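Local coordinates for protein Dot/Icm T4SS effector (Legionella pneumophila subsp. pneumophila, PDB 4HFV) that is a putative effector of the Dot/Icm type IV secretion system, probably delivered into the host cell, whose molecular activity is not established, at residues Arg120-Leu134 with Ile165-Ile179. Numbering follows the deposited sequence. Where two conformers were deposited one is given.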
ATOM      1  N   ARG A 120      13.708  -6.854   4.529  1.00 22.10           N
ATOM      2  CA  ARG A 120      12.674  -6.176   3.742  1.00 26.36           C
ATOM      3  C   ARG A 120      11.392  -6.031   4.541  1.00 23.65           C
ATOM      4  O   ARG A 120      10.646  -5.035   4.428  1.00 21.81           O
ATOM      5  CB  ARG A 120      12.355  -6.993   2.488  1.00 35.37           C
ATOM      6  CG  ARG A 120      13.370  -6.841   1.399  1.00 40.41           C
ATOM      7  CD  ARG A 120      12.879  -7.543   0.130  1.00 36.39           C
ATOM      8  NE  ARG A 120      12.888  -8.994   0.276  1.00 42.67           N
ATOM      9  CZ  ARG A 120      13.874  -9.785  -0.151  1.00 50.97           C
ATOM     10  NH1 ARG A 120      13.808 -11.093   0.031  1.00 52.47           N
ATOM     11  NH2 ARG A 120      14.931  -9.272  -0.761  1.00 52.01           N
ATOM     12  N   GLU A 121      11.115  -7.072   5.311  0.54 25.06           N
ATOM     13  CA  GLU A 121       9.933  -7.120   6.133  0.54 23.96           C
ATOM     14  C   GLU A 121      10.020  -5.978   7.154  0.54 23.84           C
ATOM     15  O   GLU A 121       9.119  -5.134   7.244  0.54 19.80           O
ATOM     16  CB  GLU A 121       9.859  -8.499   6.792  0.54 31.05           C
ATOM     17  CG  GLU A 121      10.006  -9.659   5.782  0.54 40.49           C
ATOM     18  CD  GLU A 121      11.367 -10.370   5.829  0.54 50.32           C
ATOM     19  OE1 GLU A 121      11.537 -11.252   6.710  0.54 51.58           O
ATOM     20  OE2 GLU A 121      12.251 -10.066   4.980  0.54 27.18           O
ATOM     21  N   ASP A 122      11.138  -5.931   7.877  1.00 26.16           N
ATOM     22  CA  ASP A 122      11.363  -4.897   8.877  1.00 22.00           C
ATOM     23  C   ASP A 122      11.176  -3.510   8.295  1.00 22.98           C
ATOM     24  O   ASP A 122      10.594  -2.636   8.929  1.00 19.88           O
ATOM     25  CB  ASP A 122      12.798  -4.959   9.394  1.00 19.72           C
ATOM     26  CG  ASP A 122      13.106  -6.241  10.156  1.00 25.24           C
ATOM     27  OD1 ASP A 122      12.193  -6.797  10.818  1.00 25.72           O
ATOM     28  OD2 ASP A 122      14.278  -6.691  10.096  1.00 23.15           O
ATOM     29  N   LEU A 123      11.730  -3.294   7.105  1.00 18.52           N
ATOM     30  CA  LEU A 123      11.723  -1.968   6.520  1.00 16.84           C
ATOM     31  C   LEU A 123      10.316  -1.640   6.116  1.00 15.09           C
ATOM     32  O   LEU A 123       9.851  -0.504   6.314  1.00 18.45           O
ATOM     33  CB  LEU A 123      12.599  -1.912   5.281  1.00 20.90           C
ATOM     34  CG  LEU A 123      14.092  -1.836   5.597  1.00 24.63           C
ATOM     35  CD1 LEU A 123      14.929  -1.815   4.334  1.00 26.06           C
ATOM     36  CD2 LEU A 123      14.364  -0.599   6.440  1.00 34.16           C
ATOM     37  N   ALA A 124       9.648  -2.626   5.521  1.00 16.26           N
ATOM     38  CA  ALA A 124       8.257  -2.422   5.141  1.00 16.66           C
ATOM     39  C   ALA A 124       7.444  -2.014   6.379  1.00 15.85           C
ATOM     40  O   ALA A 124       6.693  -1.059   6.332  1.00 19.05           O
ATOM     41  CB  ALA A 124       7.649  -3.651   4.477  1.00 17.66           C
ATOM     42  N   ASP A 125       7.591  -2.743   7.475  1.00 16.92           N
ATOM     43  CA  ASP A 125       6.856  -2.403   8.710  1.00 19.89           C
ATOM     44  C   ASP A 125       7.250  -1.001   9.235  1.00 19.68           C
ATOM     45  O   ASP A 125       6.384  -0.191   9.619  1.00 14.91           O
ATOM     46  CB  ASP A 125       7.103  -3.475   9.779  1.00 22.59           C
ATOM     47  CG  ASP A 125       6.580  -4.851   9.372  1.00 27.71           C
ATOM     48  OD1 ASP A 125       5.713  -4.946   8.471  1.00 26.14           O
ATOM     49  OD2 ASP A 125       7.051  -5.846   9.949  1.00 34.37           O
HETATM   50  N   MSE A 126       8.556  -0.708   9.263  1.00 18.34           N
HETATM   51  CA  MSE A 126       9.012   0.585   9.734  1.00 14.59           C
HETATM   52  C   MSE A 126       8.508   1.747   8.898  1.00 16.06           C
HETATM   53  O   MSE A 126       7.939   2.720   9.448  1.00 11.82           O
HETATM   54  CB  MSE A 126      10.554   0.608   9.836  1.00 14.31           C
HETATM   55  CG  MSE A 126      11.051  -0.448  10.831  1.00 25.78           C
HETATM   56 SE   MSE A 126      12.978  -0.816  10.713  0.60 27.69          SE
HETATM   57  CE  MSE A 126      13.289   0.933  11.286  1.00 13.28           C
ATOM     58  N   TYR A 127       8.745   1.696   7.588  1.00 14.64           N
ATOM     59  CA  TYR A 127       8.364   2.817   6.747  1.00 10.83           C
ATOM     60  C   TYR A 127       6.841   2.971   6.679  1.00 13.62           C
ATOM     61  O   TYR A 127       6.330   4.090   6.543  1.00 13.47           O
ATOM     62  CB  TYR A 127       8.880   2.680   5.319  1.00 10.70           C
ATOM     63  CG  TYR A 127      10.387   2.786   5.168  1.00 15.80           C
ATOM     64  CD1 TYR A 127      11.148   3.571   6.017  1.00 25.42           C
ATOM     65  CD2 TYR A 127      11.038   2.100   4.141  1.00 18.26           C
ATOM     66  CE1 TYR A 127      12.518   3.656   5.862  1.00 22.24           C
ATOM     67  CE2 TYR A 127      12.395   2.184   3.970  1.00 17.42           C
ATOM     68  CZ  TYR A 127      13.131   2.973   4.837  1.00 18.27           C
ATOM     69  OH  TYR A 127      14.494   3.072   4.665  1.00 25.75           O
ATOM     70  N   SER A 128       6.123   1.867   6.753  0.64 16.15           N
ATOM     71  CA  SER A 128       4.678   1.957   6.783  0.64 13.63           C
ATOM     72  C   SER A 128       4.226   2.710   8.044  0.64 12.69           C
ATOM     73  O   SER A 128       3.377   3.618   7.985  0.64 12.96           O
ATOM     74  CB  SER A 128       4.059   0.556   6.674  0.64 19.17           C
ATOM     75  OG  SER A 128       2.659   0.613   6.717  0.64 19.68           O
ATOM     76  N   ALA A 129       4.814   2.354   9.191  1.00 13.18           N
ATOM     77  CA  ALA A 129       4.439   2.982  10.455  1.00 17.47           C
ATOM     78  C   ALA A 129       4.790   4.461  10.402  1.00 13.08           C
ATOM     79  O   ALA A 129       4.011   5.299  10.856  1.00 13.76           O
ATOM     80  CB  ALA A 129       5.116   2.287  11.682  1.00 16.50           C
ATOM     81  N   LEU A 130       5.946   4.785   9.818  1.00 10.67           N
ATOM     82  CA  LEU A 130       6.344   6.166   9.674  1.00 12.13           C
ATOM     83  C   LEU A 130       5.403   6.940   8.754  1.00 10.79           C
ATOM     84  O   LEU A 130       4.943   8.046   9.090  1.00 14.45           O
ATOM     85  CB  LEU A 130       7.769   6.244   9.138  1.00  9.53           C
ATOM     86  CG  LEU A 130       8.396   7.624   8.958  1.00 14.57           C
ATOM     87  CD1 LEU A 130       8.337   8.438  10.226  1.00 20.58           C
ATOM     88  CD2 LEU A 130       9.897   7.453   8.534  1.00 15.50           C
ATOM     89  N   GLU A 131       5.153   6.399   7.564  1.00 14.42           N
ATOM     90  CA  GLU A 131       4.164   7.016   6.672  1.00 14.40           C
ATOM     91  C   GLU A 131       2.795   7.244   7.339  1.00 14.15           C
ATOM     92  O   GLU A 131       2.228   8.332   7.210  1.00 13.76           O
ATOM     93  CB  GLU A 131       3.997   6.211   5.402  1.00 14.92           C
ATOM     94  CG  GLU A 131       3.097   6.889   4.380  1.00 21.99           C
ATOM     95  CD  GLU A 131       2.340   5.911   3.564  1.00 30.21           C
ATOM     96  OE1 GLU A 131       2.929   4.850   3.246  1.00 36.74           O
ATOM     97  OE2 GLU A 131       1.172   6.204   3.233  1.00 31.51           O
ATOM     98  N   LYS A 132       2.272   6.262   8.069  1.00 14.18           N
ATOM     99  CA  LYS A 132       0.986   6.439   8.759  1.00 18.15           C
ATOM    100  C   LYS A 132       1.070   7.596   9.756  1.00 20.98           C
ATOM    101  O   LYS A 132       0.172   8.480   9.852  1.00 11.78           O
ATOM    102  CB  LYS A 132       0.583   5.153   9.502  1.00 16.91           C
ATOM    103  CG  LYS A 132      -0.302   4.198   8.728  1.00 40.40           C
ATOM    104  CD  LYS A 132      -0.612   2.949   9.570  1.00 49.54           C
ATOM    105  CE  LYS A 132       0.063   1.675   9.013  1.00 54.30           C
ATOM    106  NZ  LYS A 132      -0.614   1.148   7.785  1.00 52.50           N
ATOM    107  N   PHE A 133       2.142   7.581  10.544  1.00 15.89           N
ATOM    108  CA  PHE A 133       2.354   8.600  11.527  1.00 12.39           C
ATOM    109  C   PHE A 133       2.326   9.980  10.894  1.00 13.28           C
ATOM    110  O   PHE A 133       1.596  10.866  11.366  1.00 14.31           O
ATOM    111  CB  PHE A 133       3.704   8.354  12.248  1.00 12.82           C
ATOM    112  CG  PHE A 133       4.176   9.502  13.036  1.00 11.78           C
ATOM    113  CD1 PHE A 133       3.740   9.700  14.350  1.00 14.30           C
ATOM    114  CD2 PHE A 133       5.098  10.385  12.486  1.00 12.48           C
ATOM    115  CE1 PHE A 133       4.220  10.784  15.082  1.00 14.46           C
ATOM    116  CE2 PHE A 133       5.569  11.464  13.208  1.00 15.43           C
ATOM    117  CZ  PHE A 133       5.144  11.656  14.495  1.00 14.04           C
ATOM    118  N   LEU A 134       3.074  10.172   9.809  1.00 11.92           N
ATOM    119  CA  LEU A 134       3.082  11.486   9.165  1.00 15.89           C
ATOM    120  C   LEU A 134       1.685  11.900   8.638  1.00 15.90           C
ATOM    121  O   LEU A 134       1.253  13.061   8.773  1.00 11.71           O
ATOM    122  CB  LEU A 134       4.150  11.544   8.046  1.00 14.61           C
ATOM    123  CG  LEU A 134       5.634  11.506   8.499  1.00 18.32           C
ATOM    124  CD1 LEU A 134       6.521  11.369   7.324  1.00 21.37           C
ATOM    125  CD2 LEU A 134       6.094  12.731   9.264  1.00 17.69           C
ATOM    126  N   ILE A 165       5.805  11.471   2.600  1.00 13.64           N
ATOM    127  CA  ILE A 165       4.730  10.467   2.582  1.00 15.71           C
ATOM    128  C   ILE A 165       4.699   9.659   1.277  1.00 17.16           C
ATOM    129  O   ILE A 165       4.653   8.426   1.319  1.00 13.51           O
ATOM    130  CB  ILE A 165       3.399  11.118   2.869  1.00 12.98           C
ATOM    131  CG1 ILE A 165       3.359  11.502   4.349  1.00 14.35           C
ATOM    132  CG2 ILE A 165       2.201  10.151   2.536  1.00 15.68           C
ATOM    133  CD1 ILE A 165       2.371  12.612   4.680  1.00 13.80           C
ATOM    134  N   LEU A 166       4.777  10.338   0.128  1.00 11.94           N
ATOM    135  CA  LEU A 166       4.832   9.659  -1.165  1.00 12.80           C
ATOM    136  C   LEU A 166       6.053   8.760  -1.283  1.00 13.56           C
ATOM    137  O   LEU A 166       5.948   7.612  -1.713  1.00 12.19           O
ATOM    138  CB  LEU A 166       4.860  10.685  -2.307  1.00 20.41           C
ATOM    139  CG  LEU A 166       3.577  11.534  -2.415  1.00 23.41           C
ATOM    140  CD1 LEU A 166       3.808  12.754  -3.238  1.00 19.67           C
ATOM    141  CD2 LEU A 166       2.416  10.714  -2.988  1.00 23.64           C
ATOM    142  N   GLU A 167       7.211   9.276  -0.873  1.00 16.71           N
ATOM    143  CA  GLU A 167       8.432   8.495  -0.976  1.00 14.90           C
ATOM    144  C   GLU A 167       8.339   7.242  -0.085  1.00  9.32           C
ATOM    145  O   GLU A 167       8.656   6.144  -0.522  1.00 11.27           O
ATOM    146  CB  GLU A 167       9.646   9.332  -0.598  1.00 15.78           C
ATOM    147  CG  GLU A 167      10.932   8.501  -0.421  1.00 17.18           C
ATOM    148  CD  GLU A 167      11.460   7.900  -1.694  1.00 33.74           C
ATOM    149  OE1 GLU A 167      11.315   8.530  -2.772  1.00 32.08           O
ATOM    150  OE2 GLU A 167      12.018   6.782  -1.616  1.00 31.21           O
ATOM    151  N   LEU A 168       7.893   7.415   1.155  1.00 12.84           N
ATOM    152  CA  LEU A 168       7.759   6.311   2.090  1.00  9.36           C
ATOM    153  C   LEU A 168       6.767   5.287   1.539  1.00 17.40           C
ATOM    154  O   LEU A 168       6.975   4.065   1.614  1.00 14.18           O
ATOM    155  CB  LEU A 168       7.324   6.823   3.467  1.00 12.78           C
ATOM    156  CG  LEU A 168       8.475   7.534   4.249  1.00 10.53           C
ATOM    157  CD1 LEU A 168       7.911   8.243   5.430  1.00 11.45           C
ATOM    158  CD2 LEU A 168       9.485   6.496   4.708  1.00 12.47           C
ATOM    159  N   SER A 169       5.699   5.798   0.954  1.00 12.89           N
ATOM    160  CA  SER A 169       4.725   4.933   0.334  1.00 11.59           C
ATOM    161  C   SER A 169       5.334   4.174  -0.847  1.00 12.65           C
ATOM    162  O   SER A 169       5.119   2.971  -1.003  1.00 12.60           O
ATOM    163  CB  SER A 169       3.517   5.778  -0.077  1.00 21.42           C
ATOM    164  OG  SER A 169       2.771   5.104  -1.010  1.00 31.11           O
ATOM    165  N   ASP A 170       6.170   4.839  -1.636  1.00 13.77           N
ATOM    166  CA  ASP A 170       6.811   4.136  -2.726  1.00 13.49           C
ATOM    167  C   ASP A 170       7.724   3.023  -2.221  1.00 11.88           C
ATOM    168  O   ASP A 170       7.765   1.929  -2.798  1.00 14.83           O
ATOM    169  CB  ASP A 170       7.630   5.077  -3.599  1.00 14.94           C
ATOM    170  CG  ASP A 170       6.789   6.076  -4.348  1.00 28.61           C
ATOM    171  OD1 ASP A 170       5.577   5.832  -4.517  1.00 22.49           O
ATOM    172  OD2 ASP A 170       7.363   7.091  -4.804  1.00 21.51           O
ATOM    173  N   ARG A 171       8.503   3.293  -1.172  1.00 11.42           N
ATOM    174  CA  ARG A 171       9.424   2.276  -0.691  1.00 13.83           C
ATOM    175  C   ARG A 171       8.693   1.068  -0.132  1.00 17.57           C
ATOM    176  O   ARG A 171       9.079  -0.082  -0.383  1.00 16.49           O
ATOM    177  CB  ARG A 171      10.367   2.866   0.365  1.00 10.23           C
ATOM    178  CG  ARG A 171      11.240   3.950  -0.170  1.00 10.48           C
ATOM    179  CD  ARG A 171      12.164   4.509   0.962  1.00 13.70           C
ATOM    180  NE  ARG A 171      13.035   5.549   0.428  1.00 15.56           N
ATOM    181  CZ  ARG A 171      14.281   5.765   0.811  1.00 20.28           C
ATOM    182  NH1 ARG A 171      14.839   4.994   1.740  1.00 17.69           N
ATOM    183  NH2 ARG A 171      14.968   6.743   0.247  1.00 22.38           N
ATOM    184  N   VAL A 172       7.654   1.329   0.655  1.00 13.16           N
ATOM    185  CA  VAL A 172       6.799   0.271   1.161  1.00 14.33           C
ATOM    186  C   VAL A 172       6.230  -0.546  -0.010  1.00 18.46           C
ATOM    187  O   VAL A 172       6.300  -1.779   0.013  1.00 15.20           O
ATOM    188  CB  VAL A 172       5.630   0.849   2.015  1.00 14.81           C
ATOM    189  CG1 VAL A 172       4.575  -0.203   2.341  1.00 13.62           C
ATOM    190  CG2 VAL A 172       6.151   1.449   3.283  1.00 11.71           C
ATOM    191  N   HIS A 173       5.698   0.133  -1.031  1.00 14.08           N
ATOM    192  CA  HIS A 173       5.091  -0.570  -2.168  1.00 10.27           C
ATOM    193  C   HIS A 173       6.129  -1.521  -2.833  1.00 15.82           C
ATOM    194  O   HIS A 173       5.815  -2.670  -3.191  1.00 12.51           O
ATOM    195  CB  HIS A 173       4.583   0.409  -3.208  1.00 13.74           C
ATOM    196  CG  HIS A 173       3.970  -0.261  -4.393  1.00 17.09           C
ATOM    197  ND1 HIS A 173       2.954  -1.181  -4.283  1.00 18.80           N
ATOM    198  CD2 HIS A 173       4.232  -0.145  -5.718  1.00 18.74           C
ATOM    199  CE1 HIS A 173       2.613  -1.599  -5.487  1.00 22.81           C
ATOM    200  NE2 HIS A 173       3.390  -1.001  -6.372  1.00 20.65           N
ATOM    201  N   LYS A 174       7.349  -1.022  -3.018  1.00 18.40           N
ATOM    202  CA  LYS A 174       8.432  -1.771  -3.669  1.00 12.88           C
ATOM    203  C   LYS A 174       8.847  -2.945  -2.778  1.00 17.47           C
ATOM    204  O   LYS A 174       8.995  -4.083  -3.251  1.00 13.80           O
ATOM    205  CB  LYS A 174       9.621  -0.847  -3.960  1.00 16.91           C
ATOM    206  CG  LYS A 174      10.816  -1.545  -4.657  1.00 20.21           C
ATOM    207  CD  LYS A 174      11.764  -0.528  -5.264  1.00 38.03           C
ATOM    208  CE  LYS A 174      12.733  -1.159  -6.273  1.00 40.30           C
ATOM    209  NZ  LYS A 174      13.782  -1.972  -5.598  1.00 37.04           N
ATOM    210  N   LEU A 175       8.962  -2.683  -1.474  1.00 17.26           N
ATOM    211  CA  LEU A 175       9.306  -3.735  -0.526  1.00 16.64           C
ATOM    212  C   LEU A 175       8.257  -4.856  -0.501  1.00 15.18           C
ATOM    213  O   LEU A 175       8.618  -6.061  -0.583  1.00 13.70           O
ATOM    214  CB  LEU A 175       9.582  -3.145   0.875  1.00 14.24           C
ATOM    215  CG  LEU A 175      10.873  -2.318   1.027  1.00 12.98           C
ATOM    216  CD1 LEU A 175      10.749  -1.474   2.271  1.00 16.18           C
ATOM    217  CD2 LEU A 175      12.096  -3.207   1.114  1.00 14.75           C
ATOM    218  N   ARG A 176       6.971  -4.498  -0.467  1.00 14.93           N
ATOM    219  CA  ARG A 176       5.911  -5.492  -0.505  1.00 14.15           C
ATOM    220  C   ARG A 176       5.918  -6.275  -1.810  1.00 16.15           C
ATOM    221  O   ARG A 176       5.724  -7.499  -1.799  1.00 15.07           O
ATOM    222  CB  ARG A 176       4.538  -4.853  -0.246  1.00 17.06           C
ATOM    223  CG  ARG A 176       4.376  -4.542   1.203  1.00 15.27           C
ATOM    224  CD  ARG A 176       3.084  -3.907   1.575  1.00 23.40           C
ATOM    225  NE  ARG A 176       3.095  -3.535   2.998  1.00 25.17           N
ATOM    226  CZ  ARG A 176       2.222  -2.681   3.538  1.00 23.09           C
ATOM    227  NH1 ARG A 176       1.272  -2.150   2.785  1.00 20.54           N
ATOM    228  NH2 ARG A 176       2.284  -2.367   4.823  1.00 21.88           N
ATOM    229  N   HIS A 177       6.212  -5.587  -2.917  1.00 13.48           N
ATOM    230  CA  HIS A 177       6.395  -6.258  -4.206  1.00 15.32           C
ATOM    231  C   HIS A 177       7.492  -7.324  -4.100  1.00 16.27           C
ATOM    232  O   HIS A 177       7.313  -8.479  -4.514  1.00 17.63           O
ATOM    233  CB  HIS A 177       6.705  -5.215  -5.282  1.00 15.98           C
ATOM    234  CG  HIS A 177       6.812  -5.767  -6.668  1.00 37.50           C
ATOM    235  ND1 HIS A 177       5.789  -5.666  -7.585  1.00 33.53           N
ATOM    236  CD2 HIS A 177       7.824  -6.406  -7.299  1.00 32.63           C
ATOM    237  CE1 HIS A 177       6.162  -6.233  -8.722  1.00 36.88           C
ATOM    238  NE2 HIS A 177       7.390  -6.694  -8.574  1.00 34.50           N
ATOM    239  N   GLU A 178       8.630  -6.938  -3.527  1.00 15.79           N
ATOM    240  CA  GLU A 178       9.780  -7.839  -3.479  1.00 17.01           C
ATOM    241  C   GLU A 178       9.520  -9.045  -2.598  1.00 17.06           C
ATOM    242  O   GLU A 178       9.958 -10.152  -2.906  1.00 18.63           O
ATOM    243  CB  GLU A 178      11.031  -7.095  -3.014  1.00 22.00           C
ATOM    244  CG  GLU A 178      11.439  -5.988  -3.947  1.00 28.22           C
ATOM    245  CD  GLU A 178      12.625  -5.188  -3.432  1.00 39.13           C
ATOM    246  OE1 GLU A 178      13.151  -5.527  -2.347  1.00 39.19           O
ATOM    247  OE2 GLU A 178      13.032  -4.219  -4.122  1.00 42.28           O
ATOM    248  N   ILE A 179       8.801  -8.829  -1.508  1.00 15.59           N
ATOM    249  CA  ILE A 179       8.425  -9.909  -0.596  1.00 19.88           C
ATOM    250  C   ILE A 179       7.556 -10.951  -1.284  1.00 20.71           C
ATOM    251  O   ILE A 179       7.732 -12.176  -1.116  1.00 19.71           O
ATOM    252  CB  ILE A 179       7.703  -9.327   0.635  1.00 14.18           C
ATOM    253  CG1 ILE A 179       8.742  -8.649   1.556  1.00 14.17           C
ATOM    254  CG2 ILE A 179       6.955 -10.394   1.425  1.00 14.55           C
ATOM    255  CD1 ILE A 179       8.103  -7.769   2.615  1.00 17.73           C
TER
HETATM  256  O   HOH W   1       1.636   3.568   1.473  0.50 11.34           O
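Tyr-127 reaches into helix 165-179 as a knob among Leu-168, Arg-171, Val-172 and Leu-175. Its CB touches Val-172 CG2 at 3.6 Å. CG stands anti to the carbonyl carbon (chi1 -68°), which carries the ring toward the other helix: CD1 meets Leu-168 CD2 at 3.6 Å, while CD2 is near Leu-175 CD1 and Arg-171 CB. CE2 meets Arg-171 CD, and OH ends 3.5 Å from Arg-171 NH1, at the edge of a guanidinium whose plane stands 84° from the ring. Arg-171 NE donates in plane to Glu-167 OE2 (2.6 Å), and NH1 forms a salt bridge with Asp-86 of helix 70-90. The two segments form an antiparallel helical pair, axes 8.9 Å apart, with reciprocal knobs-into-holes packing: Leu-168 sits among Tyr-127, Leu-130, Glu-131 and Leu-134, and Leu-175 among Arg-120, Leu-123, Ala-124 and Tyr-127. On one flank Glu-131 OE1 accepts from a water 2.5 Å away that also bonds Ser-169 OG, and OE2 is salt-bridged to Arg-135. Ser-169 (weakly), His-173 and Arg-176 bind a succinate, probably from the crystallisation liquor. Ser-169 also packs on His-173 of the second subunit; within the chain, Val-172 CG1 lies over one face of the Arg-176 guanidinium.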